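Coat protein (Sulfolobus turreted icosahedral virus, PDB 2BBD) serves as the major capsid protein, probably building the icosahedral shell of this archaeal virus from double jelly-roll subunits. Local coordinates at residues Tyr12-Gly17 against Ile135-Ala140; Ile38-Asn43 against Ser145-Phe150; Ala96-Gly101 against Gly108-Asn113. All coordinates share one frame; numbering follows the deposited sequence.

Interaction 1: Tyr12-Gly17 against Ile135-Ala140; sequences YAWTAG and ILTGQA
Thr137 reaches the turn after strand 2-13 through its hydroxyl, where OG1 donates to Thr15 O at 2.5 Å, a separation so short that its exact value is doubtful. OG1 sits between the backbone N and the carbonyl carbon of its own residue (chi1 61°), a position from which it can also take the backbone N-H of Thr18. The second polar link is purely main-chain: Gly17 N lies 3.0 Å from Gly138 O, with a nearly straight angle of 169° at the hydrogen. Ala16 CA adds a C-H...O contact to Gly138 O at 3.5 Å. At the outer end of the turn, Gln139 NE2, at the end of a bent side chain, lies 3.5 Å from Ala16 CB.

The apolar half is carried by Trp14. Thr137 CG2 rests over one face of the indole, 4.1 Å from the centroid of the five-membered ring, in a CH-pi contact. The backbone of Gln139 and Ala140 borders the ring near its plane, and Trp14 CH2 comes within 4.2 Å of Ala140 CB. Trp14 NE1 is engaged by Leu60 O, and Ile146 packs against the indole as well.

In the first jelly roll of the subunit, residues 14-18 cross from one sheet to the other, joining strand 2-13 to strand 19-24, the neighbour of 131-137. Thr137 illustrates how one residue can serve both halves of such a contact: its hydroxyl engages the polar backbone of the turn and its methyl meets the indole, while the Gly17-Gly138 bond and the packing on Ala140 hold the corner beside it.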
ATOM      1  N   TYR A  12     -12.354  17.092  -0.296  1.00 25.74           N
ATOM      2  CA  TYR A  12     -11.370  17.683   0.602  1.00 24.98           C
ATOM      3  C   TYR A  12     -10.256  18.352  -0.181  1.00 25.71           C
ATOM      4  O   TYR A  12      -9.577  17.720  -0.998  1.00 27.32           O
ATOM      5  CB  TYR A  12     -10.820  16.593   1.523  1.00 24.20           C
ATOM      6  CG  TYR A  12     -11.936  15.840   2.218  1.00 25.25           C
ATOM      7  CD1 TYR A  12     -12.456  16.288   3.441  1.00 23.97           C
ATOM      8  CD2 TYR A  12     -12.543  14.738   1.607  1.00 23.36           C
ATOM      9  CE1 TYR A  12     -13.562  15.654   4.036  1.00 23.25           C
ATOM     10  CE2 TYR A  12     -13.649  14.103   2.186  1.00 24.80           C
ATOM     11  CZ  TYR A  12     -14.148  14.569   3.400  1.00 24.90           C
ATOM     12  OH  TYR A  12     -15.227  13.954   3.969  1.00 26.32           O
ATOM     13  N   ALA A  13     -10.078  19.644   0.065  1.00 25.51           N
ATOM     14  CA  ALA A  13      -9.059  20.403  -0.630  1.00 24.42           C
ATOM     15  C   ALA A  13      -7.661  19.956  -0.250  1.00 25.03           C
ATOM     16  O   ALA A  13      -7.394  19.558   0.886  1.00 25.32           O
ATOM     17  CB  ALA A  13      -9.220  21.909  -0.340  1.00 27.36           C
ATOM     18  N   TRP A  14      -6.769  20.024  -1.223  1.00 23.66           N
ATOM     19  CA  TRP A  14      -5.393  19.669  -0.990  1.00 22.71           C
ATOM     20  C   TRP A  14      -4.671  20.932  -0.525  1.00 22.25           C
ATOM     21  O   TRP A  14      -4.723  21.957  -1.206  1.00 19.12           O
ATOM     22  CB  TRP A  14      -4.736  19.167  -2.290  1.00 22.21           C
ATOM     23  CG  TRP A  14      -3.360  18.591  -2.078  1.00 21.40           C
ATOM     24  CD1 TRP A  14      -3.042  17.272  -1.928  1.00 21.43           C
ATOM     25  CD2 TRP A  14      -2.133  19.321  -1.902  1.00 22.87           C
ATOM     26  NE1 TRP A  14      -1.697  17.131  -1.668  1.00 23.87           N
ATOM     27  CE2 TRP A  14      -1.115  18.372  -1.646  1.00 21.62           C
ATOM     28  CE3 TRP A  14      -1.796  20.682  -1.936  1.00 21.85           C
ATOM     29  CZ2 TRP A  14       0.213  18.740  -1.423  1.00 23.27           C
ATOM     30  CZ3 TRP A  14      -0.472  21.050  -1.714  1.00 21.26           C
ATOM     31  CH2 TRP A  14       0.518  20.079  -1.459  1.00 22.53           C
ATOM     32  N   THR A  15      -4.053  20.863   0.654  1.00 22.85           N
ATOM     33  CA  THR A  15      -3.220  21.954   1.177  1.00 23.75           C
ATOM     34  C   THR A  15      -1.993  21.213   1.710  1.00 24.00           C
ATOM     35  O   THR A  15      -2.112  20.081   2.183  1.00 23.66           O
ATOM     36  CB  THR A  15      -3.873  22.758   2.335  1.00 26.26           C
ATOM     37  OG1 THR A  15      -4.268  21.869   3.389  1.00 27.41           O
ATOM     38  CG2 THR A  15      -5.074  23.552   1.831  1.00 23.84           C
ATOM     39  N   ALA A  16      -0.823  21.832   1.618  1.00 23.25           N
ATOM     40  CA  ALA A  16       0.417  21.207   2.067  1.00 24.83           C
ATOM     41  C   ALA A  16       0.458  20.863   3.557  1.00 24.98           C
ATOM     42  O   ALA A  16      -0.114  21.577   4.387  1.00 25.69           O
ATOM     43  CB  ALA A  16       1.614  22.111   1.714  1.00 25.96           C
ATOM     44  N   GLY A  17       1.148  19.767   3.878  1.00 23.05           N
ATOM     45  CA  GLY A  17       1.296  19.340   5.256  1.00 21.83           C
ATOM     46  C   GLY A  17       0.029  19.514   6.060  1.00 24.30           C
ATOM     47  O   GLY A  17      -0.002  20.293   7.016  1.00 26.21           O
ATOM     48  N   ILE A 135      -5.852  11.445   5.605  1.00 23.01           N
ATOM     49  CA  ILE A 135      -4.883  11.721   4.553  1.00 22.43           C
ATOM     50  C   ILE A 135      -3.980  12.848   5.006  1.00 21.81           C
ATOM     51  O   ILE A 135      -4.435  13.985   5.168  1.00 23.24           O
ATOM     52  CB  ILE A 135      -5.556  12.158   3.232  1.00 21.17           C
ATOM     53  CG1 ILE A 135      -6.569  11.110   2.787  1.00 19.52           C
ATOM     54  CG2 ILE A 135      -4.491  12.337   2.126  1.00 18.56           C
ATOM     55  CD1 ILE A 135      -7.374  11.537   1.573  1.00 20.78           C
ATOM     56  N   LEU A 136      -2.714  12.526   5.252  1.00 22.41           N
ATOM     57  CA  LEU A 136      -1.734  13.541   5.622  1.00 20.96           C
ATOM     58  C   LEU A 136      -1.100  13.930   4.292  1.00 22.28           C
ATOM     59  O   LEU A 136      -0.400  13.124   3.660  1.00 20.83           O
ATOM     60  CB  LEU A 136      -0.671  12.979   6.568  1.00 20.29           C
ATOM     61  CG  LEU A 136       0.519  13.926   6.852  1.00 22.67           C
ATOM     62  CD1 LEU A 136       0.051  15.262   7.466  1.00 18.61           C
ATOM     63  CD2 LEU A 136       1.484  13.216   7.776  1.00 18.41           C
ATOM     64  N   THR A 137      -1.371  15.149   3.839  1.00 20.93           N
ATOM     65  CA  THR A 137      -0.827  15.582   2.564  1.00 20.70           C
ATOM     66  C   THR A 137       0.668  15.812   2.622  1.00 21.89           C
ATOM     67  O   THR A 137       1.233  16.051   3.691  1.00 22.55           O
ATOM     68  CB  THR A 137      -1.473  16.875   2.082  1.00 21.20           C
ATOM     69  OG1 THR A 137      -1.216  17.914   3.039  1.00 23.55           O
ATOM     70  CG2 THR A 137      -2.982  16.672   1.883  1.00 18.49           C
ATOM     71  N   GLY A 138       1.304  15.732   1.458  1.00 22.87           N
ATOM     72  CA  GLY A 138       2.730  15.962   1.380  1.00 22.29           C
ATOM     73  C   GLY A 138       2.985  17.441   1.136  1.00 23.08           C
ATOM     74  O   GLY A 138       2.164  18.290   1.480  1.00 23.12           O
ATOM     75  N   GLN A 139       4.121  17.747   0.526  1.00 22.62           N
ATOM     76  CA  GLN A 139       4.503  19.126   0.239  1.00 25.87           C
ATOM     77  C   GLN A 139       4.367  19.396  -1.267  1.00 26.86           C
ATOM     78  O   GLN A 139       4.325  18.466  -2.071  1.00 26.83           O
ATOM     79  CB  GLN A 139       5.951  19.325   0.684  1.00 27.63           C
ATOM     80  CG  GLN A 139       6.353  20.739   1.081  1.00 38.92           C
ATOM     81  CD  GLN A 139       5.659  21.242   2.327  1.00 36.56           C
ATOM     82  OE1 GLN A 139       5.631  20.572   3.360  1.00 39.56           O
ATOM     83  NE2 GLN A 139       5.103  22.436   2.237  1.00 42.12           N
ATOM     84  N   ALA A 140       4.288  20.662  -1.656  1.00 26.79           N
ATOM     85  CA  ALA A 140       4.183  20.996  -3.075  1.00 25.40           C
ATOM     86  C   ALA A 140       5.579  20.961  -3.683  1.00 24.76           C
ATOM     87  O   ALA A 140       6.554  21.336  -3.031  1.00 23.59           O
ATOM     88  CB  ALA A 140       3.583  22.383  -3.243  1.00 26.36           C
TER

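Interaction 2: Ile38-Asn43 against Ser145-Phe150; sequences IGSISN and SINASF
Asn147 OD1 is gripped by two serine hydroxyls from the neighbouring strand. Ser42 OG donates to Asn147 OD1 at 3.1 Å, nearly along the C=O axis, while Ser40 OG adds a weak bond to Asn147 OD1 at 3.2 Å. The arrangement depends on the first torsions of the two serines: Ser42 OG stands anti to its carbonyl carbon (chi1 -73°), whereas Ser40 OG lies between the backbone N and the carbonyl carbon (chi1 72°). Nearby, a water sits 2.6 Å from Ser145 OG and gives a weak bond to Ser42 O.

Beneath this polar row runs an antiparallel ladder. Ser40 with Asn147 and Ser42 with Ser145 are hydrogen-bonded pairs, each joined by two main-chain bonds, and Ile38 with Ser149 forms a third. The pairing belongs to the five-stranded sheet of the first jelly roll, in which strand 145-158 lies between strands 2-13 and 29-43. Residues 108-113 flank the other edge of 38-43; Val110 of that strand touches Ile41, and so does Phe56 from a loop.

On the sheet face opposite the serines, Ile41 and Ile146 form a non-hydrogen-bonded pair and run alongside one another in the same direction. Ile146 CD1 comes to 3.2 Å from Ile41 CG1, closer than two such carbons normally come, so the exact placing of CD1 is doubtful. The chain turns a corner at Gly39. Gly39 CA is 3.9 Å from Ala148 CA, and Ala148 CB tucks against Ile38 O at 3.1 Å. Gly39 CA also makes a C-H...O contact with Asn147 O at 3.2 Å.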
ATOM      1  N   ILE A  38      -7.559  15.176  -7.701  1.00 21.70           N
ATOM      2  CA  ILE A  38      -7.792  15.755  -9.018  1.00 21.91           C
ATOM      3  C   ILE A  38      -7.800  17.282  -9.004  1.00 23.24           C
ATOM      4  O   ILE A  38      -8.436  17.905  -8.149  1.00 23.43           O
ATOM      5  CB  ILE A  38      -9.153  15.259  -9.562  1.00 21.95           C
ATOM      6  CG1 ILE A  38      -9.188  13.725  -9.528  1.00 23.43           C
ATOM      7  CG2 ILE A  38      -9.396  15.809 -10.964  1.00 20.07           C
ATOM      8  CD1 ILE A  38     -10.542  13.122  -9.835  1.00 24.15           C
ATOM      9  N   GLY A  39      -7.103  17.869  -9.974  1.00 23.82           N
ATOM     10  CA  GLY A  39      -7.030  19.315 -10.076  1.00 25.53           C
ATOM     11  C   GLY A  39      -5.939  19.730 -11.043  1.00 25.67           C
ATOM     12  O   GLY A  39      -5.852  19.204 -12.151  1.00 26.62           O
ATOM     13  N   SER A  40      -5.093  20.663 -10.622  1.00 24.00           N
ATOM     14  CA  SER A  40      -4.014  21.124 -11.476  1.00 26.23           C
ATOM     15  C   SER A  40      -2.806  21.549 -10.675  1.00 24.52           C
ATOM     16  O   SER A  40      -2.873  21.707  -9.454  1.00 25.06           O
ATOM     17  CB  SER A  40      -4.472  22.311 -12.324  1.00 26.03           C
ATOM     18  OG  SER A  40      -4.613  23.465 -11.516  1.00 28.90           O
ATOM     19  N   ILE A  41      -1.696  21.709 -11.388  1.00 23.46           N
ATOM     20  CA  ILE A  41      -0.439  22.163 -10.813  1.00 22.26           C
ATOM     21  C   ILE A  41      -0.085  23.395 -11.637  1.00 21.96           C
ATOM     22  O   ILE A  41      -0.048  23.335 -12.863  1.00 22.78           O
ATOM     23  CB  ILE A  41       0.672  21.085 -10.934  1.00 20.53           C
ATOM     24  CG1 ILE A  41       0.298  19.872 -10.065  1.00 20.62           C
ATOM     25  CG2 ILE A  41       2.025  21.669 -10.487  1.00 21.45           C
ATOM     26  CD1 ILE A  41       1.259  18.697 -10.165  1.00 19.30           C
ATOM     27  N   SER A  42       0.159  24.511 -10.961  1.00 23.09           N
ATOM     28  CA  SER A  42       0.466  25.761 -11.645  1.00 24.57           C
ATOM     29  C   SER A  42       1.845  26.322 -11.387  1.00 23.87           C
ATOM     30  O   SER A  42       2.428  26.112 -10.326  1.00 23.37           O
ATOM     31  CB  SER A  42      -0.571  26.828 -11.278  1.00 25.84           C
ATOM     32  OG  SER A  42      -1.807  26.569 -11.906  1.00 30.15           O
ATOM     33  N   ASN A  43       2.349  27.053 -12.378  1.00 24.60           N
ATOM     34  CA  ASN A  43       3.654  27.691 -12.306  1.00 26.90           C
ATOM     35  C   ASN A  43       3.470  29.177 -12.607  1.00 29.39           C
ATOM     36  O   ASN A  43       3.112  29.551 -13.724  1.00 31.73           O
ATOM     37  CB  ASN A  43       4.606  27.070 -13.331  1.00 24.78           C
ATOM     38  CG  ASN A  43       5.977  27.746 -13.360  1.00 26.38           C
ATOM     39  OD1 ASN A  43       6.279  28.614 -12.538  1.00 23.95           O
ATOM     40  ND2 ASN A  43       6.816  27.336 -14.306  1.00 23.43           N
ATOM     41  N   SER A 145       2.455  25.429  -7.568  1.00 23.58           N
ATOM     42  CA  SER A 145       1.371  25.432  -6.603  1.00 26.86           C
ATOM     43  C   SER A 145       0.392  24.339  -7.019  1.00 26.02           C
ATOM     44  O   SER A 145       0.236  24.066  -8.212  1.00 27.81           O
ATOM     45  CB  SER A 145       0.678  26.799  -6.592  1.00 26.91           C
ATOM     46  OG  SER A 145       0.126  27.097  -7.861  1.00 32.60           O
ATOM     47  N   ILE A 146      -0.259  23.717  -6.038  1.00 26.49           N
ATOM     48  CA  ILE A 146      -1.229  22.647  -6.291  1.00 24.92           C
ATOM     49  C   ILE A 146      -2.644  23.183  -6.092  1.00 27.01           C
ATOM     50  O   ILE A 146      -2.954  23.764  -5.056  1.00 26.74           O
ATOM     51  CB  ILE A 146      -1.021  21.454  -5.315  1.00 24.68           C
ATOM     52  CG1 ILE A 146       0.369  20.841  -5.514  1.00 24.45           C
ATOM     53  CG2 ILE A 146      -2.097  20.404  -5.520  1.00 24.96           C
ATOM     54  CD1 ILE A 146       0.591  20.286  -6.873  1.00 25.91           C
ATOM     55  N   ASN A 147      -3.499  22.986  -7.089  1.00 27.11           N
ATOM     56  CA  ASN A 147      -4.882  23.438  -7.013  1.00 27.98           C
ATOM     57  C   ASN A 147      -5.754  22.199  -7.270  1.00 25.26           C
ATOM     58  O   ASN A 147      -6.124  21.912  -8.404  1.00 24.87           O
ATOM     59  CB  ASN A 147      -5.129  24.519  -8.074  1.00 29.75           C
ATOM     60  CG  ASN A 147      -3.903  25.417  -8.297  1.00 35.99           C
ATOM     61  OD1 ASN A 147      -3.333  25.458  -9.400  1.00 36.08           O
ATOM     62  ND2 ASN A 147      -3.485  26.125  -7.250  1.00 35.10           N
ATOM     63  N   ALA A 148      -6.077  21.468  -6.205  1.00 25.42           N
ATOM     64  CA  ALA A 148      -6.860  20.244  -6.335  1.00 24.07           C
ATOM     65  C   ALA A 148      -7.610  19.835  -5.061  1.00 23.51           C
ATOM     66  O   ALA A 148      -7.456  20.443  -3.995  1.00 24.79           O
ATOM     67  CB  ALA A 148      -5.925  19.102  -6.780  1.00 22.16           C
ATOM     68  N   SER A 149      -8.405  18.777  -5.190  1.00 23.10           N
ATOM     69  CA  SER A 149      -9.196  18.228  -4.090  1.00 22.92           C
ATOM     70  C   SER A 149      -9.233  16.700  -4.169  1.00 24.44           C
ATOM     71  O   SER A 149      -9.045  16.110  -5.243  1.00 23.09           O
ATOM     72  CB  SER A 149     -10.643  18.744  -4.151  1.00 23.84           C
ATOM     73  OG  SER A 149     -10.727  20.146  -3.969  1.00 24.74           O
ATOM     74  N   PHE A 150      -9.489  16.072  -3.025  1.00 23.86           N
ATOM     75  CA  PHE A 150      -9.602  14.630  -2.944  1.00 22.17           C
ATOM     76  C   PHE A 150     -11.055  14.235  -3.071  1.00 23.52           C
ATOM     77  O   PHE A 150     -11.913  14.786  -2.367  1.00 22.41           O
ATOM     78  CB  PHE A 150      -9.105  14.102  -1.604  1.00 20.33           C
ATOM     79  CG  PHE A 150      -7.625  14.212  -1.412  1.00 19.42           C
ATOM     80  CD1 PHE A 150      -7.082  15.265  -0.686  1.00 16.56           C
ATOM     81  CD2 PHE A 150      -6.771  13.234  -1.924  1.00 16.86           C
ATOM     82  CE1 PHE A 150      -5.702  15.339  -0.464  1.00 15.01           C
ATOM     83  CE2 PHE A 150      -5.398  13.300  -1.709  1.00 14.62           C
ATOM     84  CZ  PHE A 150      -4.862  14.355  -0.975  1.00 16.58           C
TER
HETATM   85  O   HOH W   1       1.740  28.945  -8.833  1.00 41.15           O

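Interaction 3: Ala96-Gly101 against Gly108-Asn113; sequences AYPAPG and GSVNLN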
ATOM      1  N   ALA A  96      -2.044   8.544 -12.944  1.00 20.52           N
ATOM      2  CA  ALA A  96      -0.995   9.242 -12.209  1.00 22.74           C
ATOM      3  C   ALA A  96      -0.511  10.452 -13.001  1.00 20.43           C
ATOM      4  O   ALA A  96       0.639  10.525 -13.390  1.00 22.09           O
ATOM      5  CB  ALA A  96       0.185   8.290 -11.927  1.00 20.61           C
ATOM      6  N   TYR A  97      -1.404  11.400 -13.239  1.00 23.37           N
ATOM      7  CA  TYR A  97      -1.049  12.598 -13.982  1.00 20.39           C
ATOM      8  C   TYR A  97      -0.752  13.732 -13.003  1.00 20.94           C
ATOM      9  O   TYR A  97      -1.430  13.874 -11.975  1.00 22.30           O
ATOM     10  CB  TYR A  97      -2.194  13.002 -14.909  1.00 21.82           C
ATOM     11  CG  TYR A  97      -2.608  11.929 -15.894  1.00 22.46           C
ATOM     12  CD1 TYR A  97      -3.515  10.926 -15.531  1.00 25.10           C
ATOM     13  CD2 TYR A  97      -2.101  11.918 -17.194  1.00 24.94           C
ATOM     14  CE1 TYR A  97      -3.906   9.941 -16.448  1.00 24.53           C
ATOM     15  CE2 TYR A  97      -2.487  10.939 -18.114  1.00 27.18           C
ATOM     16  CZ  TYR A  97      -3.388   9.956 -17.733  1.00 26.08           C
ATOM     17  OH  TYR A  97      -3.758   8.994 -18.640  1.00 29.36           O
ATOM     18  N   PRO A  98       0.292  14.530 -13.287  1.00 20.66           N
ATOM     19  CA  PRO A  98       1.170  14.399 -14.457  1.00 21.25           C
ATOM     20  C   PRO A  98       2.329  13.429 -14.193  1.00 22.22           C
ATOM     21  O   PRO A  98       2.719  13.214 -13.045  1.00 22.15           O
ATOM     22  CB  PRO A  98       1.664  15.827 -14.667  1.00 21.31           C
ATOM     23  CG  PRO A  98       1.842  16.296 -13.263  1.00 19.24           C
ATOM     24  CD  PRO A  98       0.566  15.794 -12.579  1.00 19.42           C
ATOM     25  N   ALA A  99       2.872  12.848 -15.259  1.00 22.43           N
ATOM     26  CA  ALA A  99       3.988  11.923 -15.134  1.00 23.61           C
ATOM     27  C   ALA A  99       5.202  12.675 -14.607  1.00 25.55           C
ATOM     28  O   ALA A  99       5.360  13.872 -14.845  1.00 28.08           O
ATOM     29  CB  ALA A  99       4.327  11.291 -16.499  1.00 23.57           C
ATOM     30  N   PRO A 100       6.081  11.972 -13.880  1.00 26.33           N
ATOM     31  CA  PRO A 100       7.292  12.573 -13.322  1.00 25.18           C
ATOM     32  C   PRO A 100       8.083  13.230 -14.457  1.00 24.57           C
ATOM     33  O   PRO A 100       8.065  12.746 -15.579  1.00 24.55           O
ATOM     34  CB  PRO A 100       8.040  11.369 -12.754  1.00 26.11           C
ATOM     35  CG  PRO A 100       6.976  10.355 -12.513  1.00 25.07           C
ATOM     36  CD  PRO A 100       6.068  10.514 -13.674  1.00 24.46           C
ATOM     37  N   GLY A 101       8.767  14.330 -14.173  1.00 25.26           N
ATOM     38  CA  GLY A 101       9.552  14.977 -15.208  1.00 26.15           C
ATOM     39  C   GLY A 101       8.756  15.841 -16.167  1.00 25.99           C
ATOM     40  O   GLY A 101       9.315  16.421 -17.091  1.00 28.28           O
ATOM     41  N   GLY A 108       1.761  28.902 -16.679  1.00 29.62           N
ATOM     42  CA  GLY A 108       0.887  27.861 -17.174  1.00 27.79           C
ATOM     43  C   GLY A 108       0.595  26.828 -16.106  1.00 26.63           C
ATOM     44  O   GLY A 108       0.898  27.025 -14.932  1.00 24.69           O
ATOM     45  N   SER A 109      -0.000  25.717 -16.510  1.00 26.88           N
ATOM     46  CA  SER A 109      -0.304  24.665 -15.561  1.00 27.50           C
ATOM     47  C   SER A 109      -0.544  23.352 -16.284  1.00 26.99           C
ATOM     48  O   SER A 109      -0.682  23.325 -17.515  1.00 26.06           O
ATOM     49  CB  SER A 109      -1.542  25.041 -14.743  1.00 31.74           C
ATOM     50  OG  SER A 109      -2.668  25.167 -15.587  1.00 34.76           O
ATOM     51  N   VAL A 110      -0.564  22.265 -15.515  1.00 23.18           N
ATOM     52  CA  VAL A 110      -0.809  20.941 -16.070  1.00 23.08           C
ATOM     53  C   VAL A 110      -1.895  20.241 -15.249  1.00 22.83           C
ATOM     54  O   VAL A 110      -2.152  20.604 -14.089  1.00 20.35           O
ATOM     55  CB  VAL A 110       0.495  20.063 -16.112  1.00 21.82           C
ATOM     56  CG1 VAL A 110       1.494  20.660 -17.112  1.00 20.87           C
ATOM     57  CG2 VAL A 110       1.123  19.956 -14.734  1.00 17.99           C
ATOM     58  N   ASN A 111      -2.542  19.249 -15.857  1.00 22.74           N
ATOM     59  CA  ASN A 111      -3.614  18.524 -15.181  1.00 22.26           C
ATOM     60  C   ASN A 111      -3.073  17.542 -14.149  1.00 21.57           C
ATOM     61  O   ASN A 111      -2.069  16.876 -14.377  1.00 21.62           O
ATOM     62  CB  ASN A 111      -4.473  17.758 -16.197  1.00 22.74           C
ATOM     63  CG  ASN A 111      -4.973  18.639 -17.321  1.00 25.42           C
ATOM     64  OD1 ASN A 111      -5.484  19.733 -17.080  1.00 27.36           O
ATOM     65  ND2 ASN A 111      -4.842  18.161 -18.562  1.00 26.94           N
ATOM     66  N   LEU A 112      -3.758  17.457 -13.014  1.00 21.33           N
ATOM     67  CA  LEU A 112      -3.378  16.547 -11.945  1.00 20.94           C
ATOM     68  C   LEU A 112      -4.498  15.521 -11.730  1.00 22.24           C
ATOM     69  O   LEU A 112      -5.672  15.889 -11.580  1.00 21.11           O
ATOM     70  CB  LEU A 112      -3.132  17.335 -10.655  1.00 22.15           C
ATOM     71  CG  LEU A 112      -2.915  16.584  -9.338  1.00 24.85           C
ATOM     72  CD1 LEU A 112      -1.589  15.803  -9.348  1.00 25.43           C
ATOM     73  CD2 LEU A 112      -2.918  17.603  -8.222  1.00 21.60           C
ATOM     74  N   ASN A 113      -4.130  14.239 -11.728  1.00 21.24           N
ATOM     75  CA  ASN A 113      -5.086  13.151 -11.521  1.00 21.67           C
ATOM     76  C   ASN A 113      -4.337  11.911 -11.045  1.00 21.49           C
ATOM     77  O   ASN A 113      -3.740  11.178 -11.839  1.00 21.49           O
ATOM     78  CB  ASN A 113      -5.859  12.849 -12.812  1.00 21.79           C
ATOM     79  CG  ASN A 113      -6.818  11.662 -12.665  1.00 25.95           C
ATOM     80  OD1 ASN A 113      -7.111  11.220 -11.558  1.00 26.06           O
ATOM     81  ND2 ASN A 113      -7.309  11.154 -13.787  1.00 28.87           N
TER
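Tyr97 and Asn113 pair through both of their backbone polar groups, and with Ala96 they make a classic beta bulge, two residues of one strand facing one of the other. Tyr97 N donates to Asn113 O at 2.7 Å, and Asn113 N returns a bond of the same length to Tyr97 O, nearly straight at 170°. Ala96 N also comes within 3.3 Å of Asn113 O, yet its angle is poor and it makes no hydrogen bond there: one acceptor faces two N-H groups and is bonded by one.

Tyr97 O has further company. Leu112 CA makes a C-H...O contact with Tyr97 O at 3.3 Å, and Leu112 CD1 approaches the same oxygen. The N-H of Leu112 turns the other way, to Gly39, as does that of Val110, to Ile41; the strand 108-123 thus joins 29-43 on one edge and the short strand 96-97 on the other. In this chain 96-97 is the outermost strand of that sheet of the first jelly roll.

Pairing goes no further along these residues. Pro98 has no N-H to donate, the peptide before it is cis, and the chain then turns away from strand 108-123. Pro98 CD lies 3.4 Å from Asn111 O.

The side chains of Tyr97 and Asn113 extend together from the same face of the sheet. Asn113 CG is anti to its backbone N (chi1 177°), which sets the amide beside the Tyr97 ring, the two planes 20° apart, and Asn113 O sits at the edge of the ring. Pro98 is buried, with Ile41, Leu51 and Phe56 also against it; its ring crosses Val110 at about a right angle, and Pro98 CG meets Val110 CG2 at 4.0 Å.

Overall arrangement
From the N terminus, strand 2-13 runs into the turn that interaction 1 ties to the end of strand 131-137, closing a loop of 117 residues. Strand 29-43 follows, and interaction 2 later pairs it with 145-150; since that partner comes after 135-140, loops 1 and 2 cross. Interaction 3 closes a short excursion between Tyr97 and Asn113 that falls within both larger loops. In space, 145-150 links interactions 1 and 2, pairing with Tyr12 and Trp14, while 38-43 bonds to 108-113 to join 2 and 3. Interactions 1 and 3, about 16 Å apart between centres, do not touch. The three contacts together tie one sheet across its width, with interaction 1 reaching the second sheet.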